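Local coordinates for glycosyl hydrolase family 26 (PDB 4ZXO), which hydrolyses beta-mannans, probably including galactomannan, as a glycoside hydrolase family 26 beta-mannanase of the gut bacterium Bacteroides ovatus, at residues T35-G40 / D77-A82; G46-K51 / G55-V60; H83-I88 / L147-K152; E90-G95 / E153-P158; S99-V104 / L299-A304. All coordinates share one frame; numbering follows the deposited sequence.

Contact 1 (T35-G40 / D77-A82); sequences TAYGIG and DKVSFA
Tyr37 and Ala36 meet Val79 through carbon atoms alone, and no hydrogen bond joins 35-40 to 77-82. One methyl of Val79, CG2, does most of the touching. It lies at the edge of the Tyr37 ring, near the ring plane, with Tyr37 CE2 3.8 Å from Val79 CG2. The same methyl also meets Ala36, with Ala36 CB 4.3 Å from Val79 CG2. Tyr37 CG stands between the backbone N and the carbonyl carbon (chi1 56°), and this rotation sets the CE2 edge of the ring beside Val79 CG2. Farther out, Tyr37 OH passes 4.4 Å from Asp77 CB.

The polar groups are served from outside. Tyr37 OH is hydrogen-bonded to Arg302. Arg305 ties the two sides together, with a cation-pi contact to Tyr37 and a hydrogen bond to Asp77 O. Ser80 N-caps helix 81-93.

Both segments follow parallel strands, 27-32 and 60-64. They lie in the connections at the C-terminal ends of the strands of a TIM barrel, the second running into helix 81-93.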
# COMPACT_ATOMS: atom_id res chain seq x y z
N THR A 35 -9.41 -10.01 -2.75
CA THR A 35 -10.71 -10.63 -2.57
C THR A 35 -11.82 -9.92 -3.31
O THR A 35 -13.00 -10.30 -3.17
CB THR A 35 -11.05 -10.70 -1.08
OG1 THR A 35 -10.71 -9.43 -0.48
CG2 THR A 35 -10.23 -11.80 -0.41
N ALA A 36 -11.47 -8.92 -4.11
CA ALA A 36 -12.48 -8.24 -4.93
C ALA A 36 -12.68 -8.91 -6.30
O ALA A 36 -13.81 -9.00 -6.79
CB ALA A 36 -12.09 -6.77 -5.11
N TYR A 37 -11.58 -9.34 -6.93
CA TYR A 37 -11.67 -9.97 -8.26
C TYR A 37 -10.31 -10.60 -8.60
O TYR A 37 -9.34 -10.43 -7.86
CB TYR A 37 -12.10 -8.94 -9.34
CG TYR A 37 -11.17 -7.74 -9.39
CD1 TYR A 37 -9.89 -7.86 -9.94
CD2 TYR A 37 -11.56 -6.51 -8.85
CE1 TYR A 37 -9.02 -6.78 -9.99
CE2 TYR A 37 -10.71 -5.41 -8.89
CZ TYR A 37 -9.42 -5.56 -9.43
OH TYR A 37 -8.53 -4.50 -9.41
N GLY A 38 -10.23 -11.31 -9.72
CA GLY A 38 -8.98 -11.88 -10.18
C GLY A 38 -9.17 -12.32 -11.60
O GLY A 38 -10.15 -11.93 -12.27
N ILE A 39 -8.24 -13.13 -12.11
CA ILE A 39 -8.34 -13.52 -13.52
C ILE A 39 -9.58 -14.43 -13.71
O ILE A 39 -9.69 -15.48 -13.10
CB ILE A 39 -7.04 -14.18 -13.99
CG1 ILE A 39 -5.89 -13.18 -13.83
CG2 ILE A 39 -7.18 -14.64 -15.42
CD1 ILE A 39 -6.17 -11.79 -14.45
N GLY A 40 -10.53 -13.98 -14.53
CA GLY A 40 -11.73 -14.74 -14.79
C GLY A 40 -12.89 -14.62 -13.81
O GLY A 40 -13.91 -15.32 -13.99
N ASP A 77 -11.69 1.53 -10.02
CA ASP A 77 -11.59 0.19 -10.64
C ASP A 77 -12.94 -0.52 -10.59
O ASP A 77 -13.02 -1.74 -10.75
CB ASP A 77 -10.47 -0.60 -9.95
CG ASP A 77 -9.10 -0.07 -10.36
OD1 ASP A 77 -8.91 0.15 -11.57
OD2 ASP A 77 -8.20 0.19 -9.54
N LYS A 78 -14.00 0.26 -10.41
CA LYS A 78 -15.39 -0.20 -10.49
C LYS A 78 -15.75 -1.19 -9.36
O LYS A 78 -16.66 -2.03 -9.52
CB LYS A 78 -15.69 -0.80 -11.88
CG LYS A 78 -15.41 0.21 -12.97
CD LYS A 78 -15.95 -0.30 -14.33
CE LYS A 78 -15.60 0.72 -15.45
NZ LYS A 78 -16.16 0.29 -16.78
N VAL A 79 -15.09 -1.05 -8.20
CA VAL A 79 -15.46 -1.84 -7.04
C VAL A 79 -16.23 -0.96 -6.07
O VAL A 79 -15.78 0.17 -5.78
CB VAL A 79 -14.23 -2.41 -6.30
CG1 VAL A 79 -14.69 -3.29 -5.14
CG2 VAL A 79 -13.39 -3.26 -7.27
N SER A 80 -17.39 -1.41 -5.57
CA SER A 80 -18.17 -0.49 -4.77
C SER A 80 -17.48 -0.25 -3.42
O SER A 80 -16.84 -1.15 -2.88
CB SER A 80 -19.60 -0.99 -4.52
OG SER A 80 -19.58 -2.16 -3.67
N PHE A 81 -17.68 0.92 -2.86
CA PHE A 81 -17.15 1.20 -1.55
C PHE A 81 -17.81 0.31 -0.51
O PHE A 81 -17.16 -0.07 0.48
CB PHE A 81 -17.31 2.69 -1.21
CG PHE A 81 -16.49 3.56 -2.11
CD1 PHE A 81 -15.11 3.44 -2.11
CD2 PHE A 81 -17.10 4.43 -3.02
CE1 PHE A 81 -14.33 4.19 -2.98
CE2 PHE A 81 -16.34 5.16 -3.93
CZ PHE A 81 -14.93 5.05 -3.90
N ALA A 82 -19.08 -0.04 -0.70
CA ALA A 82 -19.71 -0.92 0.28
C ALA A 82 -19.06 -2.33 0.23
O ALA A 82 -18.89 -3.00 1.28
CB ALA A 82 -21.21 -1.01 0.03

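Contact 2 (G46-K51 / G55-V60); sequences GRSDVK and GAYPGV
Lys51 lays its aliphatic chain over one face of the Tyr57 ring. Its CD sits almost above the ring centre: Lys51 CD is 3.5 Å from the Tyr57 centroid, 12° off the ring normal. This is a CH-pi contact. Lys51 CG is anti to the backbone N (chi1 -175°), and the chain stays extended until its last torsion, where it bends. The guanidinium of Arg94 covers the opposite face of the ring as a cation-pi partner. The phenol end points at the loop before the helix. Tyr57 OH lies 2.4 Å from Gly46 O; the bond is very short and its exact length is doubtful.

Ser48 CB approaches the same ring obliquely. Its OG N-caps helix 49-54, accepting from Lys51 N at 2.9 Å from Ser48 OG in a nearly straight bond (177°). Asp34 also binds this hydroxyl. The helix links the parallel strands 27-32 and 60-64 of the TIM barrel, and 55-60 brings the chain back to the second of them.

At the turn out of the helix Gly55 takes a positive phi, and Gly55 N donates to Lys51 O at 2.7 Å. Ala56 O then approaches Lys51 CA at 3.4 Å in a CA-H...O contact. Deeper in, Val50 CG1 packs 3.8 Å from Pro58 CD, and Asp34 and Phe29 border this apolar patch.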
# COMPACT_ATOMS: atom_id res chain seq x y z
N GLY A 46 -15.48 -14.87 -0.68
CA GLY A 46 -14.30 -15.52 -0.14
C GLY A 46 -13.21 -15.88 -1.15
O GLY A 46 -12.16 -16.39 -0.72
N ARG A 47 -13.43 -15.65 -2.45
CA ARG A 47 -12.47 -16.08 -3.49
C ARG A 47 -11.26 -15.15 -3.51
O ARG A 47 -11.35 -14.01 -3.03
CB ARG A 47 -13.15 -16.13 -4.89
CG ARG A 47 -12.31 -16.76 -5.99
CD ARG A 47 -13.18 -17.14 -7.18
NE ARG A 47 -12.38 -17.64 -8.27
CZ ARG A 47 -12.87 -18.05 -9.43
NH1 ARG A 47 -14.17 -17.98 -9.67
NH2 ARG A 47 -12.05 -18.49 -10.36
N SER A 48 -10.11 -15.69 -3.97
CA SER A 48 -8.80 -15.02 -3.93
C SER A 48 -7.89 -15.75 -4.88
O SER A 48 -7.75 -16.98 -4.74
CB SER A 48 -8.21 -15.09 -2.53
OG SER A 48 -6.79 -14.95 -2.57
N ASP A 49 -7.26 -15.07 -5.87
CA ASP A 49 -6.35 -15.83 -6.74
C ASP A 49 -5.17 -16.37 -5.92
O ASP A 49 -4.65 -17.48 -6.20
CB ASP A 49 -5.83 -14.98 -7.87
CG ASP A 49 -6.82 -14.87 -9.01
OD1 ASP A 49 -7.88 -15.55 -8.97
OD2 ASP A 49 -6.48 -14.15 -9.96
N VAL A 50 -4.73 -15.62 -4.92
CA VAL A 50 -3.65 -16.12 -4.05
C VAL A 50 -4.04 -17.39 -3.28
O VAL A 50 -3.33 -18.40 -3.33
CB VAL A 50 -3.17 -15.01 -3.07
CG1 VAL A 50 -2.26 -15.57 -2.00
CG2 VAL A 50 -2.45 -13.95 -3.90
N LYS A 51 -5.20 -17.36 -2.63
CA LYS A 51 -5.64 -18.53 -1.91
C LYS A 51 -5.90 -19.69 -2.86
O LYS A 51 -5.59 -20.84 -2.55
CB LYS A 51 -6.91 -18.19 -1.09
CG LYS A 51 -7.40 -19.34 -0.19
CD LYS A 51 -8.54 -18.86 0.68
CE LYS A 51 -9.18 -19.99 1.50
NZ LYS A 51 -10.25 -20.64 0.68
N GLY A 55 -3.52 -21.79 -1.07
CA GLY A 55 -4.37 -22.31 -0.01
C GLY A 55 -4.56 -21.39 1.17
O GLY A 55 -5.32 -21.74 2.08
N ALA A 56 -3.88 -20.25 1.21
CA ALA A 56 -4.16 -19.30 2.29
C ALA A 56 -4.35 -17.91 1.73
O ALA A 56 -3.77 -17.53 0.71
CB ALA A 56 -3.04 -19.25 3.27
N TYR A 57 -5.13 -17.12 2.46
CA TYR A 57 -5.22 -15.70 2.12
C TYR A 57 -3.88 -14.95 2.38
O TYR A 57 -3.14 -15.28 3.31
CB TYR A 57 -6.32 -15.03 2.93
CG TYR A 57 -7.70 -15.43 2.57
CD1 TYR A 57 -8.28 -15.01 1.37
CD2 TYR A 57 -8.45 -16.25 3.42
CE1 TYR A 57 -9.61 -15.36 1.05
CE2 TYR A 57 -9.76 -16.61 3.10
CZ TYR A 57 -10.33 -16.15 1.93
OH TYR A 57 -11.61 -16.54 1.64
N PRO A 58 -3.56 -13.93 1.56
CA PRO A 58 -2.36 -13.14 1.81
C PRO A 58 -2.48 -12.40 3.18
O PRO A 58 -3.57 -12.03 3.62
CB PRO A 58 -2.32 -12.17 0.63
CG PRO A 58 -3.72 -12.06 0.19
CD PRO A 58 -4.32 -13.43 0.40
N GLY A 59 -1.34 -12.22 3.84
CA GLY A 59 -1.31 -11.52 5.10
C GLY A 59 -1.74 -10.07 4.98
O GLY A 59 -2.22 -9.47 5.94
N VAL A 60 -1.54 -9.47 3.80
CA VAL A 60 -1.97 -8.09 3.54
C VAL A 60 -2.87 -8.06 2.32
O VAL A 60 -2.60 -8.73 1.31
CB VAL A 60 -0.78 -7.18 3.23
CG1 VAL A 60 -1.25 -5.74 2.96
CG2 VAL A 60 0.27 -7.18 4.37

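Contact 3 (H83-I88 / L147-K152); sequences HLREYI and LSLKTK
The guanidinium of Arg85 meets Ser148 at its edge, with Ser148 OG lying in the guanidinium plane. Within the helix, Tyr87 OH lies over the rim of one His83 face. The contact joins helix 81-93 of the TIM barrel to the loop that leads from helix 132-147 to strand 159-162.

Arg85 grips a single oxygen side-on. Arg85 NE is 2.9 Å from Ser148 OG (156° at the hydrogen), and Arg85 NH2 is 3.1 Å from Ser148 OG, a more bent bond. The bend at chi3 (-52°) brings this side of the group to the serine. Ser148 OG in turn donates to Phe145 O, so three bonds fix the hydroxyl. With a leucine in place of Arg85 both donors to Ser148 OG are gone, and the hydroxyl would probably be less firmly held, though its bond to Phe145 O could remain.

Next to the polar pair the contact is apolar. Leu149, the centre of an inverse gamma turn, points its branched end at the helix. Leu149 CD2 touches Arg85 CG at 4.0 Å and Ile88 CD1 at 3.9 Å.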
# COMPACT_ATOMS: atom_id res chain seq x y z
N HIS A 83 -18.66 -2.77 -0.97
CA HIS A 83 -17.89 -4.05 -1.06
C HIS A 83 -16.51 -3.93 -0.45
O HIS A 83 -16.09 -4.83 0.31
CB HIS A 83 -17.72 -4.52 -2.51
CG HIS A 83 -18.86 -5.36 -3.00
ND1 HIS A 83 -19.28 -5.34 -4.31
CD2 HIS A 83 -19.58 -6.35 -2.37
CE1 HIS A 83 -20.24 -6.25 -4.47
NE2 HIS A 83 -20.46 -6.86 -3.30
N LEU A 84 -15.80 -2.83 -0.72
CA LEU A 84 -14.48 -2.64 -0.08
C LEU A 84 -14.62 -2.73 1.43
O LEU A 84 -13.79 -3.37 2.11
CB LEU A 84 -13.87 -1.28 -0.43
CG LEU A 84 -13.48 -1.12 -1.90
CD1 LEU A 84 -12.79 0.23 -2.14
CD2 LEU A 84 -12.54 -2.25 -2.33
N ARG A 85 -15.64 -2.08 1.99
CA ARG A 85 -15.79 -2.16 3.45
C ARG A 85 -16.01 -3.60 3.93
O ARG A 85 -15.40 -4.04 4.89
CB ARG A 85 -16.93 -1.29 3.93
CG ARG A 85 -17.18 -1.42 5.39
CD ARG A 85 -18.36 -0.54 5.77
NE ARG A 85 -18.26 0.85 5.31
CZ ARG A 85 -18.96 1.40 4.33
NH1 ARG A 85 -19.86 0.67 3.66
NH2 ARG A 85 -18.76 2.69 4.00
N GLU A 86 -16.80 -4.37 3.21
CA GLU A 86 -16.96 -5.80 3.54
C GLU A 86 -15.65 -6.56 3.49
O GLU A 86 -15.33 -7.32 4.40
CB GLU A 86 -17.91 -6.46 2.57
CG GLU A 86 -19.32 -6.27 2.82
CD GLU A 86 -20.16 -7.19 1.90
OE1 GLU A 86 -19.65 -7.62 0.85
OE2 GLU A 86 -21.30 -7.51 2.25
N TYR A 87 -14.87 -6.33 2.43
CA TYR A 87 -13.63 -7.10 2.27
C TYR A 87 -12.67 -6.74 3.37
O TYR A 87 -11.89 -7.59 3.85
CB TYR A 87 -12.96 -6.88 0.91
CG TYR A 87 -13.88 -7.12 -0.25
CD1 TYR A 87 -14.93 -8.06 -0.17
CD2 TYR A 87 -13.72 -6.40 -1.46
CE1 TYR A 87 -15.79 -8.26 -1.25
CE2 TYR A 87 -14.58 -6.60 -2.54
CZ TYR A 87 -15.59 -7.54 -2.45
OH TYR A 87 -16.43 -7.75 -3.51
N ILE A 88 -12.67 -5.45 3.73
CA ILE A 88 -11.79 -4.99 4.81
C ILE A 88 -12.18 -5.62 6.15
O ILE A 88 -11.30 -6.11 6.90
CB ILE A 88 -11.80 -3.45 4.86
CG1 ILE A 88 -11.03 -2.93 3.63
CG2 ILE A 88 -11.13 -2.89 6.15
CD1 ILE A 88 -11.30 -1.45 3.31
N LEU A 147 -13.46 5.90 8.91
CA LEU A 147 -14.20 5.78 10.17
C LEU A 147 -15.32 4.73 10.09
O LEU A 147 -15.87 4.31 11.13
CB LEU A 147 -14.78 7.14 10.54
CG LEU A 147 -13.69 8.12 10.96
CD1 LEU A 147 -14.22 9.54 11.00
CD2 LEU A 147 -13.17 7.70 12.31
N SER A 148 -15.70 4.34 8.89
CA SER A 148 -16.77 3.36 8.71
C SER A 148 -16.21 1.93 8.74
O SER A 148 -16.99 0.97 8.75
CB SER A 148 -17.50 3.59 7.38
OG SER A 148 -16.76 3.08 6.27
N LEU A 149 -14.89 1.80 8.77
CA LEU A 149 -14.26 0.49 8.83
C LEU A 149 -14.26 -0.01 10.28
O LEU A 149 -13.33 0.26 11.05
CB LEU A 149 -12.84 0.55 8.26
CG LEU A 149 -12.81 1.12 6.85
CD1 LEU A 149 -11.34 1.20 6.40
CD2 LEU A 149 -13.58 0.26 5.91
N LYS A 150 -15.36 -0.66 10.66
CA LYS A 150 -15.56 -1.15 12.04
C LYS A 150 -15.95 -2.62 12.06
O LYS A 150 -16.62 -3.10 11.16
CB LYS A 150 -16.67 -0.36 12.75
CG LYS A 150 -16.44 1.12 12.90
CD LYS A 150 -17.31 1.62 14.08
CE LYS A 150 -17.77 3.06 13.94
NZ LYS A 150 -18.73 3.20 12.80
N THR A 151 -15.54 -3.34 13.09
CA THR A 151 -16.02 -4.70 13.26
C THR A 151 -17.52 -4.65 13.65
O THR A 151 -18.07 -3.59 13.99
CB THR A 151 -15.21 -5.46 14.35
OG1 THR A 151 -15.54 -4.90 15.62
CG2 THR A 151 -13.69 -5.34 14.12
N LYS A 152 -18.18 -5.81 13.60
CA LYS A 152 -19.56 -5.84 14.02
C LYS A 152 -19.70 -5.50 15.50
O LYS A 152 -20.80 -5.15 15.94
CB LYS A 152 -20.19 -7.21 13.73
CG LYS A 152 -19.56 -8.38 14.43
CD LYS A 152 -20.24 -9.67 13.99
CE LYS A 152 -19.37 -10.94 14.15
NZ LYS A 152 -18.89 -11.15 15.54

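Contact 4 (E90-G95 / E153-P158); sequences EQYARG and EGVLIP
Tyr92 O accepts from Gly95 N at 2.9 Å, one of the bonds of the Schellman motif that ends helix 81-93. Gly95 has the positive phi this turn needs. Beside it, Arg94 NH1 donates to Gln91 OE1 at 2.9 Å, with the oxygen close to the guanidinium plane.

Across the contact Tyr92 does the work with its ring. Tyr92 CG is anti to the backbone N (chi1 -179°), which sends the ring out from the helix over Ile157. Ile157 CG1 lies over one face, off centre, as a CH-pi contact, and Ile157 CG2 is 3.7 Å from Tyr92 CD1. The two segments lie near the N-terminal end of the TIM barrel, where 153-158 leads into strand 159-162. The Pro158 and Tyr92 side chains cross at about a right angle, with Pro158 CD 3.6 Å from Tyr92 CE1. Cutting Tyr92 back to an alanine takes the ring away and would probably leave a gap beside Ile157 and Pro158. Tyr343 and Glu11 also border the tyrosine.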
# COMPACT_ATOMS: atom_id res chain seq x y z
N GLU A 90 -13.74 -8.40 6.61
CA GLU A 90 -13.43 -9.82 6.56
C GLU A 90 -11.94 -10.11 6.70
O GLU A 90 -11.56 -11.10 7.33
CB GLU A 90 -13.96 -10.44 5.27
CG GLU A 90 -15.46 -10.33 5.23
CD GLU A 90 -16.09 -10.73 3.90
OE1 GLU A 90 -15.41 -11.24 2.99
OE2 GLU A 90 -17.31 -10.52 3.77
N GLN A 91 -11.08 -9.25 6.14
CA GLN A 91 -9.65 -9.45 6.27
C GLN A 91 -9.24 -9.22 7.71
O GLN A 91 -8.43 -9.99 8.24
CB GLN A 91 -8.90 -8.54 5.29
CG GLN A 91 -7.34 -8.54 5.46
CD GLN A 91 -6.68 -9.85 5.00
OE1 GLN A 91 -7.34 -10.90 4.86
NE2 GLN A 91 -5.38 -9.77 4.74
N TYR A 92 -9.79 -8.19 8.35
CA TYR A 92 -9.45 -7.99 9.75
C TYR A 92 -9.92 -9.18 10.59
O TYR A 92 -9.19 -9.67 11.48
CB TYR A 92 -10.13 -6.72 10.26
CG TYR A 92 -9.80 -6.41 11.71
CD1 TYR A 92 -8.62 -5.77 12.04
CD2 TYR A 92 -10.67 -6.77 12.73
CE1 TYR A 92 -8.32 -5.47 13.35
CE2 TYR A 92 -10.37 -6.50 14.09
CZ TYR A 92 -9.19 -5.83 14.39
OH TYR A 92 -8.87 -5.55 15.70
N ALA A 93 -11.11 -9.67 10.29
CA ALA A 93 -11.68 -10.78 11.09
C ALA A 93 -10.79 -12.02 11.02
O ALA A 93 -10.67 -12.78 12.00
CB ALA A 93 -13.11 -11.07 10.62
N ARG A 94 -10.14 -12.26 9.89
CA ARG A 94 -9.31 -13.47 9.77
C ARG A 94 -7.90 -13.18 10.29
O ARG A 94 -7.07 -14.08 10.34
CB ARG A 94 -9.33 -13.99 8.32
CG ARG A 94 -8.63 -13.15 7.27
CD ARG A 94 -8.63 -13.83 5.88
NE ARG A 94 -9.98 -13.93 5.29
CZ ARG A 94 -10.51 -13.07 4.41
NH1 ARG A 94 -9.84 -11.98 3.99
NH2 ARG A 94 -11.76 -13.30 3.95
N GLY A 95 -7.64 -11.94 10.71
CA GLY A 95 -6.33 -11.62 11.28
C GLY A 95 -5.32 -10.98 10.33
O GLY A 95 -4.17 -10.70 10.75
N GLU A 153 -18.62 -5.63 16.28
CA GLU A 153 -18.62 -5.21 17.69
C GLU A 153 -18.29 -3.73 17.87
O GLU A 153 -18.34 -3.21 18.99
CB GLU A 153 -17.61 -6.06 18.50
CG GLU A 153 -18.01 -7.52 18.65
CD GLU A 153 -17.73 -8.39 17.41
OE1 GLU A 153 -16.81 -8.07 16.61
OE2 GLU A 153 -18.45 -9.42 17.25
N GLY A 154 -18.00 -3.03 16.78
CA GLY A 154 -17.76 -1.61 16.81
C GLY A 154 -16.31 -1.16 16.88
O GLY A 154 -16.04 0.02 17.06
N VAL A 155 -15.36 -2.09 16.76
CA VAL A 155 -13.92 -1.73 16.89
C VAL A 155 -13.41 -1.18 15.56
O VAL A 155 -13.67 -1.79 14.52
CB VAL A 155 -13.10 -2.95 17.34
CG1 VAL A 155 -11.62 -2.62 17.49
CG2 VAL A 155 -13.65 -3.45 18.69
N LEU A 156 -12.76 -0.02 15.58
CA LEU A 156 -12.21 0.55 14.34
C LEU A 156 -11.09 -0.36 13.81
O LEU A 156 -10.25 -0.88 14.57
CB LEU A 156 -11.65 1.98 14.55
CG LEU A 156 -12.60 3.21 14.59
CD1 LEU A 156 -11.85 4.54 14.85
CD2 LEU A 156 -13.37 3.44 13.32
N ILE A 157 -11.09 -0.58 12.51
CA ILE A 157 -10.09 -1.49 11.90
C ILE A 157 -8.90 -0.67 11.47
O ILE A 157 -9.05 0.29 10.67
CB ILE A 157 -10.72 -2.22 10.73
CG1 ILE A 157 -11.80 -3.17 11.30
CG2 ILE A 157 -9.64 -2.97 9.91
CD1 ILE A 157 -12.73 -3.68 10.22
N PRO A 158 -7.69 -1.02 11.98
CA PRO A 158 -6.48 -0.29 11.57
C PRO A 158 -6.24 -0.48 10.08
O PRO A 158 -6.49 -1.55 9.51
CB PRO A 158 -5.35 -0.93 12.40
CG PRO A 158 -6.04 -1.56 13.55
CD PRO A 158 -7.37 -2.07 12.95

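Contact 5 (S99-V104 / L299-A304); sequences SLSWHV and LVWRNA
Trp301 points the six-membered end of its indole at Ser101 and His103, and its CH2 is the atom that reaches both. Ser101 OG lies at the edge of the indole, near its plane, 4.2 Å from Trp301 CH2. His103 comes obliquely: His103 CE1 is also 4.2 Å from Trp301 CH2, and the two ring planes are inclined by about 55°. No hydrogen bond crosses. The backbones stay apart, with Ser101 CA and Trp301 CA 11.6 Å from each other, so the long indole bridges most of the distance. Its CG is roughly anti to the backbone N (chi1 -159°).

Asp64 orders the other side. Its OD1 is hydrogen-bonded to both Ser101 OG and His103 ND1, which helps fix their rotation. His103 is the centre of an inverse gamma turn in the segment that continues strand 97-101.

Both segments sit at the C-terminal ends of barrel strands, 97-101 and 295-300. In TIM-barrel glycoside hydrolases this mouth holds the active site, so Trp301 probably lines the substrate cleft.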
# COMPACT_ATOMS: atom_id res chain seq x y z
N SER A 99 -4.18 -2.39 3.65
CA SER A 99 -3.61 -1.12 3.22
C SER A 99 -4.50 -0.48 2.17
O SER A 99 -5.20 -1.19 1.43
CB SER A 99 -2.19 -1.32 2.66
OG SER A 99 -1.62 -0.05 2.32
N LEU A 100 -4.55 0.84 2.13
CA LEU A 100 -5.37 1.55 1.13
C LEU A 100 -4.53 2.58 0.40
O LEU A 100 -3.84 3.39 1.08
CB LEU A 100 -6.55 2.27 1.79
CG LEU A 100 -7.51 1.28 2.45
CD1 LEU A 100 -8.52 2.08 3.30
CD2 LEU A 100 -8.29 0.45 1.42
N SER A 101 -4.54 2.54 -0.92
CA SER A 101 -3.94 3.61 -1.70
C SER A 101 -5.04 4.56 -2.19
O SER A 101 -6.23 4.31 -1.96
CB SER A 101 -3.14 3.04 -2.87
OG SER A 101 -3.89 2.04 -3.53
N TRP A 102 -4.65 5.65 -2.84
CA TRP A 102 -5.64 6.67 -3.22
C TRP A 102 -5.24 7.28 -4.54
O TRP A 102 -4.52 8.33 -4.57
CB TRP A 102 -5.72 7.78 -2.12
CG TRP A 102 -6.89 8.71 -2.29
CD1 TRP A 102 -8.05 8.49 -2.99
CD2 TRP A 102 -7.01 10.01 -1.70
NE1 TRP A 102 -8.87 9.60 -2.89
CE2 TRP A 102 -8.26 10.54 -2.11
CE3 TRP A 102 -6.17 10.78 -0.90
CZ2 TRP A 102 -8.70 11.81 -1.74
CZ3 TRP A 102 -6.61 12.05 -0.50
CH2 TRP A 102 -7.90 12.56 -0.91
N HIS A 103 -5.69 6.67 -5.63
CA HIS A 103 -5.45 7.29 -6.93
C HIS A 103 -6.52 8.40 -7.16
O HIS A 103 -7.53 8.22 -7.91
CB HIS A 103 -5.49 6.24 -8.06
CG HIS A 103 -4.26 5.40 -8.12
ND1 HIS A 103 -4.02 4.34 -7.27
CD2 HIS A 103 -3.24 5.40 -9.01
CE1 HIS A 103 -2.89 3.74 -7.62
NE2 HIS A 103 -2.39 4.38 -8.67
N VAL A 104 -6.29 9.52 -6.48
CA VAL A 104 -7.26 10.61 -6.41
C VAL A 104 -7.29 11.40 -7.72
O VAL A 104 -6.25 11.59 -8.40
CB VAL A 104 -6.91 11.52 -5.21
CG1 VAL A 104 -5.42 11.99 -5.24
CG2 VAL A 104 -7.85 12.70 -4.98
N LEU A 299 4.02 -6.41 -1.22
CA LEU A 299 2.70 -6.48 -1.82
C LEU A 299 2.84 -6.47 -3.32
O LEU A 299 3.52 -5.61 -3.87
CB LEU A 299 1.85 -5.28 -1.36
CG LEU A 299 0.42 -5.36 -1.90
CD1 LEU A 299 -0.64 -5.16 -0.82
CD2 LEU A 299 0.26 -4.38 -3.03
N VAL A 300 2.18 -7.41 -3.98
CA VAL A 300 2.18 -7.40 -5.46
C VAL A 300 0.83 -6.88 -5.96
O VAL A 300 -0.23 -6.96 -5.27
CB VAL A 300 2.46 -8.80 -6.07
CG1 VAL A 300 3.82 -9.34 -5.59
CG2 VAL A 300 1.31 -9.77 -5.82
N TRP A 301 0.85 -6.35 -7.18
CA TRP A 301 -0.28 -5.58 -7.69
C TRP A 301 -1.43 -6.49 -8.18
O TRP A 301 -1.35 -7.71 -8.08
CB TRP A 301 0.19 -4.61 -8.80
CG TRP A 301 -0.78 -3.45 -9.02
CD1 TRP A 301 -1.47 -3.12 -10.19
CD2 TRP A 301 -1.21 -2.48 -8.04
NE1 TRP A 301 -2.28 -2.02 -9.97
CE2 TRP A 301 -2.15 -1.62 -8.66
CE3 TRP A 301 -0.86 -2.25 -6.70
CZ2 TRP A 301 -2.71 -0.52 -8.00
CZ3 TRP A 301 -1.44 -1.18 -6.02
CH2 TRP A 301 -2.37 -0.34 -6.68
N ARG A 302 -2.52 -5.87 -8.61
CA ARG A 302 -3.81 -6.55 -8.81
C ARG A 302 -3.84 -7.53 -9.97
O ARG A 302 -2.99 -7.49 -10.85
CB ARG A 302 -4.94 -5.52 -8.99
CG ARG A 302 -4.86 -4.74 -10.30
CD ARG A 302 -5.62 -3.42 -10.22
NE ARG A 302 -5.70 -2.85 -11.59
CZ ARG A 302 -6.68 -3.11 -12.47
NH1 ARG A 302 -7.75 -3.89 -12.15
NH2 ARG A 302 -6.57 -2.60 -13.71
N ASN A 303 -4.79 -8.45 -9.91
CA ASN A 303 -5.03 -9.37 -11.03
C ASN A 303 -6.23 -8.89 -11.80
O ASN A 303 -7.37 -9.15 -11.41
CB ASN A 303 -5.23 -10.80 -10.50
CG ASN A 303 -3.91 -11.47 -10.12
OD1 ASN A 303 -2.89 -10.78 -9.94
ND2 ASN A 303 -3.93 -12.80 -9.98
N ALA A 304 -6.00 -8.09 -12.85
CA ALA A 304 -7.08 -7.31 -13.47
C ALA A 304 -8.06 -8.15 -14.27
O ALA A 304 -7.75 -8.62 -15.37
CB ALA A 304 -6.48 -6.21 -14.38

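How the contacts relate
From the N terminus, contact 1 closes the loop from 35 to 82, joining what follows strand 27-32 to the start of helix 81-93. Contact 2 lies within that loop and packs helix 49-54 against the approach to strand 60-64. Contacts 3 and 4 come next and cross each other. Both tie helix 81-93 to the link between helix 132-147 and strand 159-162. A hydrogen bond from Ile157 N to Leu149 O joins them. Contact 5 crosses both and spans the barrel, from strand 97-101 to strand 295-300. Early and late parts of the chain also meet here: contact 1 packs against 299-304, and Asp49 of contact 2 bonds to Asn303 of contact 5.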